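Local coordinates for protein monomethylamine methyltransferase mtmB1 (Methanosarcina barkeri, PDB 1NTH) that transfers the methyl group of monomethylamine to the corrinoid cofactor of its partner protein MtmC, a step in methanogenesis from methylamine, at residues I125-T131 with E362-A368; F140-M145 with L186-A190; A148-D154 with A194-M199; S353-A358 with V389-A394; T379-M385 with Y440-Y444. All coordinates share one frame; numbering follows the deposited sequence. Where two conformers were deposited one is given.

Contact 1. Residues I125-T131 with E362-A368; sequences IVQGGPT and EILSGVA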
# COMPACT_ATOMS: atom_id res chain seq x y z
N ILE A 125 -27.49 -10.26 4.36
CA ILE A 125 -26.77 -9.00 4.25
C ILE A 125 -27.72 -8.00 3.60
O ILE A 125 -28.38 -8.31 2.62
CB ILE A 125 -25.51 -9.15 3.38
CG1 ILE A 125 -24.49 -10.04 4.10
CG2 ILE A 125 -24.93 -7.79 3.03
CD1 ILE A 125 -24.09 -9.53 5.47
N VAL A 126 -27.78 -6.79 4.16
CA VAL A 126 -28.65 -5.75 3.63
C VAL A 126 -27.84 -4.79 2.77
O VAL A 126 -27.03 -4.01 3.27
CB VAL A 126 -29.33 -4.96 4.77
CG1 VAL A 126 -30.19 -3.84 4.20
CG2 VAL A 126 -30.19 -5.91 5.61
N GLN A 127 -28.06 -4.87 1.46
CA GLN A 127 -27.37 -4.00 0.51
C GLN A 127 -28.36 -2.91 0.13
O GLN A 127 -29.24 -3.13 -0.70
CB GLN A 127 -26.95 -4.81 -0.72
CG GLN A 127 -26.22 -3.99 -1.77
CD GLN A 127 -25.40 -4.87 -2.69
OE1 GLN A 127 -25.87 -5.32 -3.74
NE2 GLN A 127 -24.17 -5.14 -2.29
N GLY A 128 -28.21 -1.75 0.74
CA GLY A 128 -29.13 -0.66 0.48
C GLY A 128 -28.61 0.46 -0.39
O GLY A 128 -27.43 0.81 -0.34
N GLY A 129 -29.50 1.03 -1.18
CA GLY A 129 -29.11 2.13 -2.04
C GLY A 129 -30.19 2.42 -3.06
O GLY A 129 -31.24 1.77 -3.05
N PRO A 130 -29.97 3.41 -3.94
CA PRO A 130 -30.92 3.80 -4.98
C PRO A 130 -31.21 2.63 -5.92
O PRO A 130 -32.15 2.67 -6.72
CB PRO A 130 -30.22 4.96 -5.68
CG PRO A 130 -29.44 5.59 -4.55
CD PRO A 130 -28.85 4.38 -3.87
N THR A 131 -30.37 1.61 -5.83
CA THR A 131 -30.56 0.40 -6.63
C THR A 131 -30.66 0.70 -8.13
O THR A 131 -31.61 0.28 -8.80
CB THR A 131 -31.82 -0.35 -6.12
OG1 THR A 131 -31.74 -0.48 -4.70
CG2 THR A 131 -31.90 -1.74 -6.71
N GLU A 362 -28.73 -14.69 0.46
CA GLU A 362 -27.64 -14.20 1.29
C GLU A 362 -27.59 -12.67 1.30
O GLU A 362 -27.15 -12.06 2.27
CB GLU A 362 -26.29 -14.73 0.79
CG GLU A 362 -25.99 -16.18 1.14
CD GLU A 362 -26.77 -17.18 0.32
OE1 GLU A 362 -27.08 -16.89 -0.86
OE2 GLU A 362 -27.05 -18.28 0.84
N ILE A 363 -28.05 -12.06 0.21
CA ILE A 363 -28.04 -10.61 0.08
C ILE A 363 -29.36 -10.04 -0.43
O ILE A 363 -29.97 -10.59 -1.35
CB ILE A 363 -26.91 -10.17 -0.88
CG1 ILE A 363 -25.55 -10.63 -0.35
CG2 ILE A 363 -26.94 -8.65 -1.06
CD1 ILE A 363 -24.39 -10.40 -1.32
N LEU A 364 -29.80 -8.94 0.17
CA LEU A 364 -31.02 -8.24 -0.24
C LEU A 364 -30.53 -6.91 -0.81
O LEU A 364 -29.90 -6.13 -0.09
CB LEU A 364 -31.94 -7.99 0.95
CG LEU A 364 -32.25 -9.18 1.86
CD1 LEU A 364 -33.28 -8.76 2.91
CD2 LEU A 364 -32.78 -10.33 1.03
N SER A 365 -30.80 -6.66 -2.09
CA SER A 365 -30.35 -5.42 -2.73
C SER A 365 -31.53 -4.53 -3.12
O SER A 365 -32.22 -4.79 -4.10
CB SER A 365 -29.53 -5.79 -3.98
OG SER A 365 -28.72 -4.71 -4.42
N GLY A 366 -31.76 -3.48 -2.33
CA GLY A 366 -32.87 -2.57 -2.59
C GLY A 366 -32.65 -1.19 -2.01
O GLY A 366 -31.64 -0.95 -1.36
N VAL A 367 -33.60 -0.27 -2.19
CA VAL A 367 -34.87 -0.53 -2.87
C VAL A 367 -35.07 0.46 -4.02
O VAL A 367 -34.99 1.67 -3.82
CB VAL A 367 -36.05 -0.39 -1.88
CG1 VAL A 367 -37.37 -0.55 -2.60
CG2 VAL A 367 -35.90 -1.40 -0.75
N ALA A 368 -35.33 -0.06 -5.22
CA ALA A 368 -35.55 0.82 -6.36
C ALA A 368 -37.04 1.18 -6.41
O ALA A 368 -37.79 0.67 -7.24
CB ALA A 368 -35.13 0.13 -7.64
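Gln127 and Ser365 are paired across two parallel strands, 125-128 and 363-366, whose axes approach to 4.8 Å. The main chains are laced from alternate sides: Ile125 N to Glu362 O, Leu364 N to Ile125 O, Gln127 N to Leu364 O (2.7 Å), Gly366 N to Gln127 O, and, past the strand end, Gly129 N to Gly366 O. The side chain of Gln127 starts with CB 3.3 Å from Leu364 O, Ile363 CG2 beside it. Its CG stands opposite the backbone N (chi1 180°) and the chain runs on extended, CG and CD each 3.7 Å from Ser365 OG. At the tip, OE1 comes to 3.0 Å from that same OG, while NE2 turns to Thr155 OG1. Ser365 OG is hydrogen-bonded to O2 of the pyrrolysine at position 202, its one proton having both that oxygen and Gln127 OE1 within reach; Gln127 is thus a second-shell neighbour. Farther on, Thr131 CB rests 3.7 Å from Ala368 CB, and Thr131 OG1 donates to Gly129 O (2.8 Å) from above the carbonyl plane. A glycine at Thr131 would probably open a gap beside Ala368 CB and leave Gly129 O without its hydroxyl donor. Strand 155-156 pairs with 125-128 and strand 330-333 with 363-366, continuing the parallel TIM-barrel sheet, whose Val126 and Leu364 face packs on Met386 of helix 380-393, Leu364 also on helix 343-359.

Contact 2. Residues F140-M145 with L186-A190; sequences FMPVHM and LIKNA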
# COMPACT_ATOMS: atom_id res chain seq x y z
N PHE A 140 -26.40 13.64 -5.12
CA PHE A 140 -25.87 12.28 -5.23
C PHE A 140 -25.30 11.78 -3.90
O PHE A 140 -25.61 10.68 -3.47
CB PHE A 140 -24.81 12.20 -6.33
CG PHE A 140 -24.66 10.82 -6.91
CD1 PHE A 140 -25.69 10.26 -7.67
CD2 PHE A 140 -23.52 10.07 -6.67
CE1 PHE A 140 -25.57 8.97 -8.18
CE2 PHE A 140 -23.39 8.78 -7.18
CZ PHE A 140 -24.42 8.23 -7.94
N MET A 141 -24.48 12.60 -3.25
CA MET A 141 -23.91 12.16 -1.98
C MET A 141 -24.95 12.08 -0.86
O MET A 141 -25.03 11.07 -0.17
CB MET A 141 -22.74 13.07 -1.58
CG MET A 141 -21.48 12.77 -2.38
SD MET A 141 -20.00 13.60 -1.76
CE MET A 141 -19.84 12.85 -0.17
N PRO A 142 -25.78 13.12 -0.69
CA PRO A 142 -26.80 13.07 0.37
C PRO A 142 -27.71 11.85 0.25
O PRO A 142 -28.00 11.19 1.25
CB PRO A 142 -27.57 14.38 0.16
CG PRO A 142 -26.51 15.30 -0.32
CD PRO A 142 -25.74 14.45 -1.31
N VAL A 143 -28.18 11.56 -0.96
CA VAL A 143 -29.05 10.41 -1.15
C VAL A 143 -28.38 9.12 -0.70
O VAL A 143 -28.99 8.31 0.00
CB VAL A 143 -29.47 10.27 -2.63
CG1 VAL A 143 -30.13 8.92 -2.86
CG2 VAL A 143 -30.44 11.39 -3.00
N HIS A 144 -27.13 8.91 -1.09
CA HIS A 144 -26.47 7.68 -0.68
C HIS A 144 -26.17 7.70 0.81
O HIS A 144 -26.17 6.65 1.46
CB HIS A 144 -25.20 7.45 -1.50
CG HIS A 144 -25.49 7.05 -2.92
ND1 HIS A 144 -25.75 7.97 -3.91
CD2 HIS A 144 -25.62 5.83 -3.48
CE1 HIS A 144 -26.04 7.33 -5.03
NE2 HIS A 144 -25.97 6.03 -4.80
N MET A 145 -25.93 8.88 1.36
CA MET A 145 -25.67 8.99 2.79
C MET A 145 -26.89 8.51 3.57
O MET A 145 -26.76 7.99 4.68
CB MET A 145 -25.31 10.43 3.18
CG MET A 145 -24.42 10.51 4.41
SD MET A 145 -24.05 12.19 4.95
CE MET A 145 -23.34 12.89 3.46
N LEU A 186 -17.71 9.20 -5.15
CA LEU A 186 -18.64 10.03 -4.39
C LEU A 186 -19.39 9.22 -3.33
O LEU A 186 -19.59 9.68 -2.20
CB LEU A 186 -19.67 10.69 -5.32
CG LEU A 186 -19.15 11.74 -6.30
CD1 LEU A 186 -20.29 12.21 -7.18
CD2 LEU A 186 -18.55 12.91 -5.52
N ILE A 187 -19.81 8.01 -3.69
CA ILE A 187 -20.54 7.16 -2.76
C ILE A 187 -19.70 6.76 -1.56
O ILE A 187 -20.18 6.78 -0.43
CB ILE A 187 -21.09 5.92 -3.49
CG1 ILE A 187 -22.20 6.36 -4.45
CG2 ILE A 187 -21.63 4.91 -2.48
CD1 ILE A 187 -22.69 5.27 -5.39
N LYS A 188 -18.43 6.42 -1.79
CA LYS A 188 -17.59 6.07 -0.66
C LYS A 188 -17.33 7.31 0.19
O LYS A 188 -17.12 7.21 1.39
CB LYS A 188 -16.30 5.40 -1.13
CG LYS A 188 -16.57 3.99 -1.65
CD LYS A 188 -15.31 3.22 -2.00
CE LYS A 188 -15.68 1.80 -2.40
NZ LYS A 188 -14.48 0.96 -2.73
N ASN A 189 -17.38 8.48 -0.44
CA ASN A 189 -17.17 9.71 0.32
C ASN A 189 -18.37 9.95 1.23
O ASN A 189 -18.25 10.44 2.37
CB ASN A 189 -17.06 10.90 -0.67
CG ASN A 189 -15.76 11.69 -0.53
OD1 ASN A 189 -15.51 12.30 0.52
ND2 ASN A 189 -14.92 11.69 -1.60
N ALA A 190 -19.54 9.55 0.73
CA ALA A 190 -20.78 9.69 1.46
C ALA A 190 -20.75 8.75 2.64
O ALA A 190 -21.18 9.11 3.74
CB ALA A 190 -21.95 9.34 0.55
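Ile187 lays its CG1 and CD1 over one face of the His144 imidazole, and this is the tight, buried end of the contact between helices 140-148 and 174-193. Ile187 CG1 stands 3.6 Å from the centroid of the His144 ring, nearly over its centre, a CH-pi contact; Ile187 CD1 reaches on to within 3.4 Å of His144 NE2. The ring cannot easily turn. Its CG is anti to the carbonyl carbon (chi1 -72°), which carries ND1 back one helical turn to Phe140 O, an almost straight bond of 2.7 Å with the oxygen in the imidazole plane. At the other end NE2 is hydrogen-bonded to Gly159 N, and His144 CE1 lies over the rim of one face of the Phe140 ring. That phenyl closes this end, with CE2 3.8 Å from Ile187 CG1 and CD2 3.9 Å from Leu186 CD1. A leucine in place of His144 would probably leave Phe140 O and Gly159 N without their imidazole partners and deprive Ile187 of the flat face it covers. Past Ala190, whose CB is 4.3 Å from His144 CB, the contact comes to its partly exposed side. Here Met141 does the touching, bending at its thioether so that CE comes to 3.4 Å from Ala190 N. Leu186 and Met141 also pack on Met141 and Leu186 of the second subunit, so this side borders a subunit interface. Within the chain, strand 160-161 backs Phe140 and Leu186 through Met161, while Pro130 touches His144.

Contact 3. Residues A148-D154 with A194-M199; sequences ALEKEVD and AGRPGM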
# COMPACT_ATOMS: atom_id res chain seq x y z
N ALA A 148 -26.18 4.89 4.17
CA ALA A 148 -25.02 4.64 5.03
C ALA A 148 -25.32 5.00 6.48
O ALA A 148 -24.78 4.40 7.40
CB ALA A 148 -23.81 5.41 4.54
N LEU A 149 -26.19 5.99 6.68
CA LEU A 149 -26.55 6.42 8.03
C LEU A 149 -27.46 5.41 8.74
O LEU A 149 -27.65 5.50 9.96
CB LEU A 149 -27.24 7.79 7.98
CG LEU A 149 -26.32 8.98 7.67
CD1 LEU A 149 -27.15 10.22 7.38
CD2 LEU A 149 -25.38 9.21 8.85
N GLU A 150 -28.02 4.47 7.99
CA GLU A 150 -28.89 3.45 8.57
C GLU A 150 -28.06 2.25 9.04
O GLU A 150 -27.38 1.62 8.24
CB GLU A 150 -29.91 2.96 7.53
CG GLU A 150 -30.95 3.98 7.11
CD GLU A 150 -31.88 4.38 8.25
OE1 GLU A 150 -32.15 3.52 9.11
OE2 GLU A 150 -32.35 5.54 8.27
N LYS A 151 -28.12 1.94 10.33
CA LYS A 151 -27.37 0.79 10.84
C LYS A 151 -27.85 -0.52 10.23
O LYS A 151 -27.13 -1.52 10.23
CB LYS A 151 -27.46 0.71 12.37
CG LYS A 151 -26.55 1.70 13.07
CD LYS A 151 -26.45 1.41 14.56
CE LYS A 151 -25.36 2.26 15.20
NZ LYS A 151 -25.18 1.93 16.63
N GLU A 152 -29.08 -0.51 9.71
CA GLU A 152 -29.65 -1.70 9.08
C GLU A 152 -28.90 -2.07 7.80
O GLU A 152 -28.85 -3.24 7.42
CB GLU A 152 -31.12 -1.44 8.70
CG GLU A 152 -32.13 -1.53 9.83
CD GLU A 152 -32.26 -2.94 10.39
OE1 GLU A 152 -32.14 -3.91 9.62
OE2 GLU A 152 -32.50 -3.07 11.61
N VAL A 153 -28.32 -1.07 7.15
CA VAL A 153 -27.60 -1.28 5.89
C VAL A 153 -26.15 -1.72 6.09
O VAL A 153 -25.40 -1.11 6.86
CB VAL A 153 -27.67 0.00 5.02
CG1 VAL A 153 -26.94 -0.20 3.70
CG2 VAL A 153 -29.13 0.37 4.76
N ASP A 154 -25.76 -2.77 5.38
CA ASP A 154 -24.40 -3.33 5.44
C ASP A 154 -23.48 -2.87 4.31
O ASP A 154 -22.30 -2.59 4.54
CB ASP A 154 -24.47 -4.86 5.42
CG ASP A 154 -25.18 -5.44 6.62
OD1 ASP A 154 -24.75 -5.16 7.75
OD2 ASP A 154 -26.17 -6.18 6.43
N ALA A 194 -20.75 9.37 6.84
CA ALA A 194 -21.68 8.70 7.74
C ALA A 194 -20.91 7.89 8.79
O ALA A 194 -21.50 7.14 9.56
CB ALA A 194 -22.61 7.78 6.95
N GLY A 195 -19.59 8.05 8.80
CA GLY A 195 -18.76 7.35 9.76
C GLY A 195 -18.47 5.90 9.42
O GLY A 195 -18.11 5.10 10.29
N ARG A 196 -18.61 5.54 8.14
CA ARG A 196 -18.37 4.17 7.70
C ARG A 196 -17.61 4.19 6.38
O ARG A 196 -18.11 3.74 5.35
CB ARG A 196 -19.72 3.47 7.54
CG ARG A 196 -20.63 3.63 8.76
CD ARG A 196 -22.03 3.08 8.51
NE ARG A 196 -22.04 1.63 8.38
CZ ARG A 196 -23.10 0.91 8.04
NH1 ARG A 196 -24.26 1.52 7.79
NH2 ARG A 196 -23.02 -0.41 7.95
N PRO A 197 -16.37 4.70 6.40
CA PRO A 197 -15.50 4.81 5.21
C PRO A 197 -15.27 3.53 4.42
O PRO A 197 -15.08 3.57 3.20
CB PRO A 197 -14.18 5.35 5.79
CG PRO A 197 -14.57 5.97 7.09
CD PRO A 197 -15.63 5.05 7.62
N GLY A 198 -15.27 2.40 5.11
CA GLY A 198 -15.01 1.13 4.46
C GLY A 198 -16.18 0.32 3.93
O GLY A 198 -16.00 -0.84 3.57
N MET A 199 -17.36 0.91 3.86
CA MET A 199 -18.51 0.17 3.35
C MET A 199 -18.30 -0.31 1.92
O MET A 199 -17.80 0.44 1.08
CB MET A 199 -19.79 1.01 3.40
CG MET A 199 -20.38 1.16 4.79
SD MET A 199 -21.94 2.07 4.70
CE MET A 199 -23.09 0.76 4.24
O HOH W 1 -20.95 -2.30 7.05
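Val153 O is held by both terminal nitrogens of Arg196: NH2 at 2.7 Å, lying in the carbonyl plane, and NH1 at 3.0 Å through a weak, bent bond. Arg196 NH1 also donates to Ala148 O (3.0 Å, 160° at the hydrogen) and weakly to Glu150 O. Ala148 O and Val153 O sit at the edge of the guanidinium, close to its plane, so main-chain oxygens fix its rotation. A bend at chi3 (69°) turns the arginine head toward these carbonyl oxygens. A water adds to the hold, accepting from Arg196 NH2 and donating to Asp154 O at 2.9 Å. Met199 SD covers one guanidinium face toward its rim, and its CE lies 4.0 Å from Val153 CG1. Beside this polar centre Ala194 CB packs on Ala148 CB at 3.6 Å and on Leu149 CD2. Gly195, with positive phi, completes a Schellman motif that ends helix 174-193. Arg196 thus ties the loop after that helix to the turn that follows helix 140-148 and leads into strand 155-156. Within the two segments its bonds go to carbonyl oxygens, with Asp109 nearby outside them; Ala148 ends helix 140-148, whose negative pole would probably add to the attraction for the cation.

Contact 4. Residues S353-A358 with V389-A394; sequences SITDTA and VARATA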
# COMPACT_ATOMS: atom_id res chain seq x y z
N SER A 353 -38.86 -8.87 1.20
CA SER A 353 -37.85 -9.14 2.22
C SER A 353 -38.21 -10.42 2.97
O SER A 353 -37.34 -11.23 3.31
CB SER A 353 -37.75 -7.97 3.19
OG SER A 353 -36.77 -8.21 4.18
N ILE A 354 -39.50 -10.62 3.23
CA ILE A 354 -39.94 -11.83 3.92
C ILE A 354 -39.62 -13.04 3.05
O ILE A 354 -39.04 -14.03 3.51
CB ILE A 354 -41.46 -11.79 4.20
CG1 ILE A 354 -41.76 -10.72 5.25
CG2 ILE A 354 -41.95 -13.16 4.66
CD1 ILE A 354 -43.25 -10.41 5.41
N THR A 355 -39.98 -12.95 1.77
CA THR A 355 -39.75 -14.03 0.82
C THR A 355 -38.26 -14.35 0.66
O THR A 355 -37.86 -15.51 0.73
CB THR A 355 -40.33 -13.68 -0.56
OG1 THR A 355 -41.73 -13.39 -0.42
CG2 THR A 355 -40.15 -14.84 -1.53
N ASP A 356 -37.46 -13.32 0.43
CA ASP A 356 -36.02 -13.50 0.23
C ASP A 356 -35.32 -14.06 1.46
O ASP A 356 -34.47 -14.94 1.36
CB ASP A 356 -35.36 -12.18 -0.17
CG ASP A 356 -35.77 -11.72 -1.56
OD1 ASP A 356 -36.20 -12.57 -2.37
OD2 ASP A 356 -35.65 -10.50 -1.84
N THR A 357 -35.66 -13.53 2.63
CA THR A 357 -35.05 -13.99 3.87
C THR A 357 -35.39 -15.45 4.15
O THR A 357 -34.51 -16.27 4.40
CB THR A 357 -35.51 -13.11 5.06
OG1 THR A 357 -35.11 -11.75 4.83
CG2 THR A 357 -34.89 -13.60 6.36
N ALA A 358 -36.68 -15.78 4.10
CA ALA A 358 -37.09 -17.15 4.37
C ALA A 358 -36.63 -18.16 3.32
O ALA A 358 -36.37 -19.31 3.65
CB ALA A 358 -38.61 -17.21 4.52
N VAL A 389 -37.51 -6.03 8.46
CA VAL A 389 -38.35 -7.15 8.10
C VAL A 389 -37.52 -8.42 7.96
O VAL A 389 -37.97 -9.51 8.32
CB VAL A 389 -39.12 -6.86 6.79
CG1 VAL A 389 -39.84 -8.12 6.31
CG2 VAL A 389 -40.13 -5.74 7.03
N ALA A 390 -36.30 -8.29 7.44
CA ALA A 390 -35.43 -9.45 7.29
C ALA A 390 -35.10 -10.02 8.68
O ALA A 390 -35.10 -11.23 8.87
CB ALA A 390 -34.14 -9.06 6.57
N ARG A 391 -34.83 -9.13 9.63
CA ARG A 391 -34.52 -9.57 10.99
C ARG A 391 -35.72 -10.31 11.58
O ARG A 391 -35.57 -11.36 12.20
CB ARG A 391 -34.18 -8.37 11.88
CG ARG A 391 -33.81 -8.77 13.30
CD ARG A 391 -33.64 -7.55 14.21
NE ARG A 391 -34.89 -6.84 14.43
CZ ARG A 391 -35.16 -5.63 13.95
NH1 ARG A 391 -34.26 -4.99 13.22
NH2 ARG A 391 -36.33 -5.07 14.20
N ALA A 392 -36.91 -9.74 11.39
CA ALA A 392 -38.14 -10.33 11.91
C ALA A 392 -38.46 -11.69 11.29
O ALA A 392 -38.98 -12.59 11.95
CB ALA A 392 -39.30 -9.38 11.70
N THR A 393 -38.14 -11.84 10.01
CA THR A 393 -38.41 -13.08 9.28
C THR A 393 -37.43 -14.21 9.56
O THR A 393 -37.81 -15.39 9.55
CB THR A 393 -38.42 -12.81 7.75
OG1 THR A 393 -39.38 -11.80 7.45
CG2 THR A 393 -38.77 -14.08 6.98
N ALA A 394 -36.17 -13.87 9.82
CA ALA A 394 -35.15 -14.88 10.08
C ALA A 394 -35.56 -15.86 11.18
O ALA A 394 -35.95 -15.45 12.28
CB ALA A 394 -33.83 -14.20 10.45
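Ser353 meets Ala390, their CA atoms only 5.6 Å apart, where the axes of 353-358 and 389-393, on helices 343-359 and 380-393, approach to 8.5 Å at a crossing angle of -49°. Small side chains allow that approach. Ser353 OG lies alongside the second helix, 3.7 Å from Ala390 CB. Thr357 fits over the same alanine: OG1 is 3.3 Å from Ala390 CB, while CG2 reaches forward to Ala390 O and Ala394 N. On the second helix Thr393 mirrors it, resting CG2 against both Ile354 O and Thr357 CB and setting OG1 3.4 Å from Ile354 CG1. Ile354 CG1 is also pressed on Val389 CG1, at 3.4 Å closer than usual for two carbons. Both threonines have OG1 anti to the carbonyl carbon (chi1 -60° and -57°), and this folds each hydroxyl back on its own helix: Thr357 OG1 donates to Ser353 O (2.7 Å) and Thr393 OG1 to Val389 O (2.8 Å). Each of those carbonyls takes the threonine N as well, from the opposite face of its plane. Both helices pack on barrel strand 363-366, with Leu364 against Ser353, Thr357 and Ala390. The buried threonine hydroxyls are satisfied within their own helices, so the two segments join by van der Waals fit alone; just outside them, Ser353 OG to Met386 O is a polar tie between the helices.

Contact 5. Residues T379-M385 with Y440-Y444; sequences TGMEARM and YMQVY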
# COMPACT_ATOMS: atom_id res chain seq x y z
N THR A 379 -35.04 6.32 -1.11
CA THR A 379 -34.42 6.83 0.12
C THR A 379 -34.07 5.68 1.06
O THR A 379 -34.59 4.57 0.93
CB THR A 379 -35.35 7.79 0.89
OG1 THR A 379 -36.26 7.03 1.70
CG2 THR A 379 -36.14 8.68 -0.06
N GLY A 380 -33.19 5.97 2.01
CA GLY A 380 -32.77 4.97 2.97
C GLY A 380 -33.88 4.37 3.82
O GLY A 380 -33.72 3.29 4.37
N MET A 381 -35.00 5.07 3.94
CA MET A 381 -36.12 4.56 4.73
C MET A 381 -36.63 3.22 4.20
O MET A 381 -37.00 2.35 4.98
CB MET A 381 -37.27 5.57 4.77
CG MET A 381 -37.05 6.74 5.71
SD MET A 381 -37.02 6.26 7.46
CE MET A 381 -38.77 6.43 7.89
N GLU A 382 -36.65 3.06 2.88
CA GLU A 382 -37.12 1.81 2.31
C GLU A 382 -36.16 0.67 2.65
O GLU A 382 -36.58 -0.46 2.88
CB GLU A 382 -37.28 1.94 0.79
CG GLU A 382 -38.31 2.99 0.37
CD GLU A 382 -37.67 4.27 -0.12
OE1 GLU A 382 -37.00 4.24 -1.18
OE2 GLU A 382 -37.84 5.32 0.54
N ALA A 383 -34.87 0.98 2.67
CA ALA A 383 -33.86 -0.02 3.01
C ALA A 383 -33.95 -0.38 4.49
O ALA A 383 -33.68 -1.52 4.88
CB ALA A 383 -32.46 0.50 2.68
N ARG A 384 -34.33 0.59 5.32
CA ARG A 384 -34.46 0.33 6.74
C ARG A 384 -35.57 -0.71 6.95
O ARG A 384 -35.41 -1.64 7.74
CB ARG A 384 -34.82 1.61 7.51
CG ARG A 384 -34.96 1.38 9.01
CD ARG A 384 -35.67 2.54 9.70
NE ARG A 384 -34.92 3.79 9.63
CZ ARG A 384 -35.31 4.93 10.18
NH1 ARG A 384 -36.46 4.98 10.84
NH2 ARG A 384 -34.57 6.02 10.07
N MET A 385 -36.69 -0.54 6.25
CA MET A 385 -37.79 -1.48 6.39
C MET A 385 -37.37 -2.86 5.89
O MET A 385 -37.66 -3.88 6.51
CB MET A 385 -39.01 -1.00 5.60
CG MET A 385 -40.25 -1.88 5.78
SD MET A 385 -40.84 -1.94 7.50
CE MET A 385 -41.85 -0.46 7.54
N TYR A 440 -42.79 10.91 6.86
CA TYR A 440 -42.30 9.60 6.47
C TYR A 440 -42.26 8.66 7.67
O TYR A 440 -42.63 7.49 7.57
CB TYR A 440 -40.89 9.69 5.85
CG TYR A 440 -40.59 8.59 4.86
CD1 TYR A 440 -41.27 7.37 4.91
CD2 TYR A 440 -39.64 8.77 3.85
CE1 TYR A 440 -41.01 6.35 3.99
CE2 TYR A 440 -39.38 7.75 2.92
CZ TYR A 440 -40.07 6.55 3.00
OH TYR A 440 -39.83 5.56 2.07
N MET A 441 -41.81 9.17 8.81
CA MET A 441 -41.74 8.35 10.01
C MET A 441 -43.12 7.81 10.39
O MET A 441 -43.24 6.67 10.84
CB MET A 441 -41.14 9.17 11.15
CG MET A 441 -39.67 9.49 10.95
SD MET A 441 -39.02 10.69 12.12
CE MET A 441 -39.00 9.73 13.61
N GLN A 442 -44.15 8.63 10.19
CA GLN A 442 -45.51 8.21 10.51
C GLN A 442 -45.98 7.13 9.54
O GLN A 442 -46.64 6.17 9.94
CB GLN A 442 -46.46 9.41 10.45
CG GLN A 442 -46.25 10.44 11.56
CD GLN A 442 -47.17 11.64 11.42
OE1 GLN A 442 -48.20 11.58 10.77
NE2 GLN A 442 -46.79 12.75 12.05
N VAL A 443 -45.63 7.29 8.26
CA VAL A 443 -45.99 6.32 7.24
C VAL A 443 -45.31 4.99 7.57
O VAL A 443 -45.92 3.92 7.48
CB VAL A 443 -45.54 6.79 5.84
CG1 VAL A 443 -45.74 5.67 4.82
CG2 VAL A 443 -46.34 8.01 5.42
N TYR A 444 -44.05 5.07 7.97
CA TYR A 444 -43.27 3.89 8.33
C TYR A 444 -43.94 3.16 9.48
O TYR A 444 -44.11 1.94 9.45
CB TYR A 444 -41.85 4.31 8.74
CG TYR A 444 -40.87 3.17 8.92
CD1 TYR A 444 -40.03 2.78 7.87
CD2 TYR A 444 -40.76 2.50 10.13
CE1 TYR A 444 -39.10 1.75 8.05
CE2 TYR A 444 -39.84 1.47 10.32
CZ TYR A 444 -39.01 1.10 9.27
OH TYR A 444 -38.09 0.10 9.45
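Tyr440 and Tyr444 both set their rings anti to the backbone N (chi1 -152° and -171°), reaching across to helix 380-393, while Met381 folds at chi2 and chi3 to lie between them. Its CB sits over one face of the Tyr440 ring, 3.8 Å from the centroid, with SD farther out above the same face in a Met-aromatic contact. Met381 CE then continues to Tyr444 CB at 3.8 Å. The tip of Tyr440 is tied down by its OH donating to Glu382 OE2 (2.5 Å) on the anti side of the carboxylate, which lies nearly coplanar with the ring. Thr379 OG1 also donates to OE2, at 2.6 Å but from above the carboxylate plane, and Thr379 N bonds Glu382 OE1 on its syn side. Thr379, the N-cap residue of helix 380-393, and Glu382 form a capping box; Thr379 OG1 also accepts from Met381 N. Over one face of the Tyr444 ring Met385 CE stands 3.6 Å from the centroid, a CH-pi contact; Tyr444 OH goes on to Glu388 OE1. Helix 343-359 closes in through Leu346, which touches both Met385 and Tyr444, helix 425-428 lies against Thr379 and Tyr440, and Phe3 of the third subunit packs on Met441.

Overall arrangement
Contact 1 lies nearest the middle of the chain, about 8 Å between centres, and through Ser365 it reaches the pyrrolysine of the barrel. The other contacts lie round it. Contact 2 meets the loop after strand 125-128 through Pro130 CD and His144 NE2 (3.5 Å). Contact 3 leads into the neighbouring strand 155-156, with a probable hydrogen bond from Asp154 N to Val126 O (2.8 Å). Leu364 CD2 packs on Asp356 CB of contact 4, and Val367 CB on Glu382 CB of contact 5 (3.7 Å). Two salt bridges bind contact 3 outward: Glu150 OE1 to Arg384 NE of contact 5 (2.8 Å) and Glu152 OE2 to Arg391 NH1 of contact 4 (3.1 Å). Contacts 4 and 5 share helix 380-393.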